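Local coordinates for protein carboxypeptidase D (Drosophila melanogaster, PDB 3MN8) that removes C-terminal arginine or lysine from peptides and proteins, acting as a zinc metallocarboxypeptidase of the M14 family that processes hormones, growth factors and neuropeptides, at residues H253-N258 and K325-Q330. Numbering follows the deposited sequence.
Sequences HTYSDN and KASLLQ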
ATOM      1  N   HIS A 253      -6.991  11.352   2.975  1.00 33.72           N
ATOM      2  CA  HIS A 253      -8.351  11.854   3.153  1.00 35.14           C
ATOM      3  C   HIS A 253      -9.356  10.905   2.550  1.00 42.38           C
ATOM      4  O   HIS A 253     -10.447  10.729   3.093  1.00 44.62           O
ATOM      5  CB  HIS A 253      -8.526  13.240   2.545  1.00 33.10           C
ATOM      6  CG  HIS A 253      -8.329  14.358   3.526  1.00 46.40           C
ATOM      7  ND1 HIS A 253      -7.407  15.368   3.336  1.00 42.48           N
ATOM      8  CD2 HIS A 253      -8.936  14.624   4.709  1.00 49.70           C
ATOM      9  CE1 HIS A 253      -7.451  16.204   4.358  1.00 38.03           C
ATOM     10  NE2 HIS A 253      -8.373  15.776   5.203  1.00 56.12           N
ATOM     11  N   THR A 254      -8.984  10.287   1.431  1.00 28.97           N
ATOM     12  CA  THR A 254      -9.837   9.278   0.811  1.00 31.81           C
ATOM     13  C   THR A 254     -10.234   8.196   1.813  1.00 36.78           C
ATOM     14  O   THR A 254     -11.390   7.787   1.873  1.00 41.32           O
ATOM     15  CB  THR A 254      -9.147   8.582  -0.361  1.00 28.16           C
ATOM     16  OG1 THR A 254      -8.738   9.557  -1.326  1.00 33.60           O
ATOM     17  CG2 THR A 254     -10.099   7.601  -1.002  1.00 24.32           C
ATOM     18  N   TYR A 255      -9.268   7.722   2.593  1.00 35.58           N
ATOM     19  CA  TYR A 255      -9.537   6.671   3.568  1.00 36.96           C
ATOM     20  C   TYR A 255     -10.310   7.212   4.774  1.00 39.92           C
ATOM     21  O   TYR A 255     -11.332   6.655   5.184  1.00 42.21           O
ATOM     22  CB  TYR A 255      -8.231   6.004   4.023  1.00 33.04           C
ATOM     23  CG  TYR A 255      -8.455   4.677   4.708  1.00 39.58           C
ATOM     24  CD1 TYR A 255      -8.894   4.621   6.035  1.00 49.18           C
ATOM     25  CD2 TYR A 255      -8.244   3.475   4.027  1.00 27.84           C
ATOM     26  CE1 TYR A 255      -9.112   3.402   6.673  1.00 47.49           C
ATOM     27  CE2 TYR A 255      -8.460   2.248   4.650  1.00 34.30           C
ATOM     28  CZ  TYR A 255      -8.896   2.219   5.975  1.00 41.73           C
ATOM     29  OH  TYR A 255      -9.112   1.013   6.605  1.00 34.35           O
ATOM     30  N   SER A 256      -9.822   8.306   5.340  1.00 39.90           N
ATOM     31  CA  SER A 256     -10.434   8.834   6.544  1.00 38.25           C
ATOM     32  C   SER A 256     -11.845   9.342   6.247  1.00 49.25           C
ATOM     33  O   SER A 256     -12.790   9.034   6.976  1.00 53.36           O
ATOM     34  CB  SER A 256      -9.563   9.940   7.142  1.00 39.78           C
ATOM     35  OG  SER A 256     -10.069  10.370   8.395  1.00 55.72           O
ATOM     36  N   ASP A 257     -11.982  10.124   5.177  1.00 51.02           N
ATOM     37  CA  ASP A 257     -13.278  10.698   4.811  1.00 43.05           C
ATOM     38  C   ASP A 257     -14.338   9.595   4.743  1.00 45.36           C
ATOM     39  O   ASP A 257     -15.486   9.800   5.134  1.00 49.97           O
ATOM     40  CB  ASP A 257     -13.201  11.459   3.472  1.00 37.05           C
ATOM     41  CG  ASP A 257     -12.504  12.819   3.593  1.00 59.57           C
ATOM     42  OD1 ASP A 257     -11.983  13.123   4.681  1.00 67.86           O
ATOM     43  OD2 ASP A 257     -12.475  13.591   2.601  1.00 66.14           O
ATOM     44  N   ASN A 258     -13.939   8.424   4.251  1.00 44.01           N
ATOM     45  CA  ASN A 258     -14.846   7.289   4.111  1.00 43.93           C
ATOM     46  C   ASN A 258     -14.955   6.398   5.350  1.00 48.11           C
ATOM     47  O   ASN A 258     -15.590   5.346   5.308  1.00 50.27           O
ATOM     48  CB  ASN A 258     -14.452   6.448   2.898  1.00 36.57           C
ATOM     49  CG  ASN A 258     -14.925   7.063   1.597  1.00 49.17           C
ATOM     50  OD1 ASN A 258     -16.101   6.955   1.235  1.00 50.69           O
ATOM     51  ND2 ASN A 258     -14.014   7.724   0.886  1.00 44.73           N
ATOM     52  N   LYS A 325     -14.546  -0.993   4.997  1.00 38.50           N
ATOM     53  CA  LYS A 325     -14.954  -1.493   3.681  1.00 42.38           C
ATOM     54  C   LYS A 325     -14.839  -0.451   2.559  1.00 38.71           C
ATOM     55  O   LYS A 325     -14.125  -0.669   1.582  1.00 42.39           O
ATOM     56  CB  LYS A 325     -16.388  -2.021   3.760  1.00 42.59           C
ATOM     57  CG  LYS A 325     -16.851  -2.870   2.590  1.00 29.57           C
ATOM     58  CD  LYS A 325     -18.321  -3.142   2.782  1.00 43.14           C
ATOM     59  CE  LYS A 325     -18.876  -4.056   1.727  1.00 56.27           C
ATOM     60  NZ  LYS A 325     -20.288  -4.384   2.059  1.00 62.19           N
ATOM     61  N   ALA A 326     -15.553   0.666   2.715  1.00 39.43           N
ATOM     62  CA  ALA A 326     -15.567   1.754   1.736  1.00 45.36           C
ATOM     63  C   ALA A 326     -14.206   2.450   1.575  1.00 54.98           C
ATOM     64  O   ALA A 326     -13.786   2.780   0.454  1.00 47.15           O
ATOM     65  CB  ALA A 326     -16.636   2.772   2.103  1.00 38.93           C
ATOM     66  N   SER A 327     -13.525   2.677   2.695  1.00 52.51           N
ATOM     67  CA  SER A 327     -12.209   3.319   2.688  1.00 37.72           C
ATOM     68  C   SER A 327     -11.128   2.476   1.995  1.00 25.15           C
ATOM     69  O   SER A 327     -10.185   3.011   1.429  1.00 35.04           O
ATOM     70  CB  SER A 327     -11.783   3.637   4.125  1.00 33.50           C
ATOM     71  OG  SER A 327     -12.859   4.215   4.861  1.00 39.77           O
ATOM     72  N   LEU A 328     -11.265   1.156   2.050  1.00 22.96           N
ATOM     73  CA  LEU A 328     -10.290   0.258   1.436  1.00 32.69           C
ATOM     74  C   LEU A 328     -10.525   0.151  -0.070  1.00 36.06           C
ATOM     75  O   LEU A 328      -9.592   0.036  -0.866  1.00 37.07           O
ATOM     76  CB  LEU A 328     -10.345  -1.136   2.088  1.00 36.98           C
ATOM     77  CG  LEU A 328      -9.854  -1.344   3.534  1.00 26.58           C
ATOM     78  CD1 LEU A 328     -10.586  -2.503   4.172  1.00 20.31           C
ATOM     79  CD2 LEU A 328      -8.347  -1.574   3.588  1.00 20.53           C
ATOM     80  N   LEU A 329     -11.785   0.199  -0.465  1.00 35.87           N
ATOM     81  CA  LEU A 329     -12.112   0.197  -1.881  1.00 46.05           C
ATOM     82  C   LEU A 329     -11.747   1.534  -2.528  1.00 41.31           C
ATOM     83  O   LEU A 329     -11.049   1.581  -3.542  1.00 50.61           O
ATOM     84  CB  LEU A 329     -13.602  -0.086  -2.072  1.00 52.24           C
ATOM     85  CG  LEU A 329     -14.069  -1.544  -2.086  1.00 48.02           C
ATOM     86  CD1 LEU A 329     -12.904  -2.534  -1.912  1.00 37.22           C
ATOM     87  CD2 LEU A 329     -15.195  -1.762  -1.049  1.00 42.80           C
ATOM     88  N   GLN A 330     -12.225   2.619  -1.931  1.00 29.00           N
ATOM     89  CA  GLN A 330     -11.996   3.949  -2.476  1.00 40.94           C
ATOM     90  C   GLN A 330     -10.514   4.305  -2.569  1.00 41.52           C
ATOM     91  O   GLN A 330     -10.090   4.945  -3.526  1.00 48.40           O
ATOM     92  CB  GLN A 330     -12.763   4.994  -1.664  1.00 53.30           C
ATOM     93  CG  GLN A 330     -14.255   4.892  -1.841  1.00 54.92           C
ATOM     94  CD  GLN A 330     -14.653   4.962  -3.303  1.00 56.95           C
ATOM     95  OE1 GLN A 330     -14.562   6.012  -3.929  1.00 56.99           O
ATOM     96  NE2 GLN A 330     -15.099   3.839  -3.852  1.00 64.74           N
TER
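Ser327 sits on the ring of Tyr255 where two helices pack almost antiparallel in the catalytic alpha/beta domain of the first M14 carboxypeptidase-like unit (the active 1B form): residues 253-257 and 325-330 run at 162°, their axes 8.0 Å apart. In this CH-pi contact the Ser327 CB lies 3.3 Å from the centroid of the Tyr255 ring, directly over its face. CG of Tyr255 is anti to the backbone N (chi1 -164°), on the side of the neighbouring helix. There Leu328 runs alongside, its CD2 4.0 Å from Tyr255 CE2 and level with the ring edge. The phenol OH is hydrogen-bonded to Asn324 OD1, one residue before the 325-330 segment, while Phe216 of strand 212-217, in the central sheet that also carries zinc ligand His217, touches both Tyr255 and Leu328.

The hydroxyl of Ser327 turns to the C-terminal end of helix 245-257. Its OG lies 2.9 Å from Tyr255 O and 3.0 Å from Asn258 O, and its single proton could serve either carbonyl. Toward the C-terminal end of the 325-330 segment, Thr254 CG2 rests 3.8 Å from Gln330 CB, and the side chains of Asn258 and Gln330 cross at about a right angle. The Asn258 amide reaches back to the helix that precedes it: ND2 donates in the amide plane to Thr254 O at 2.8 Å, nearly straight at 176°.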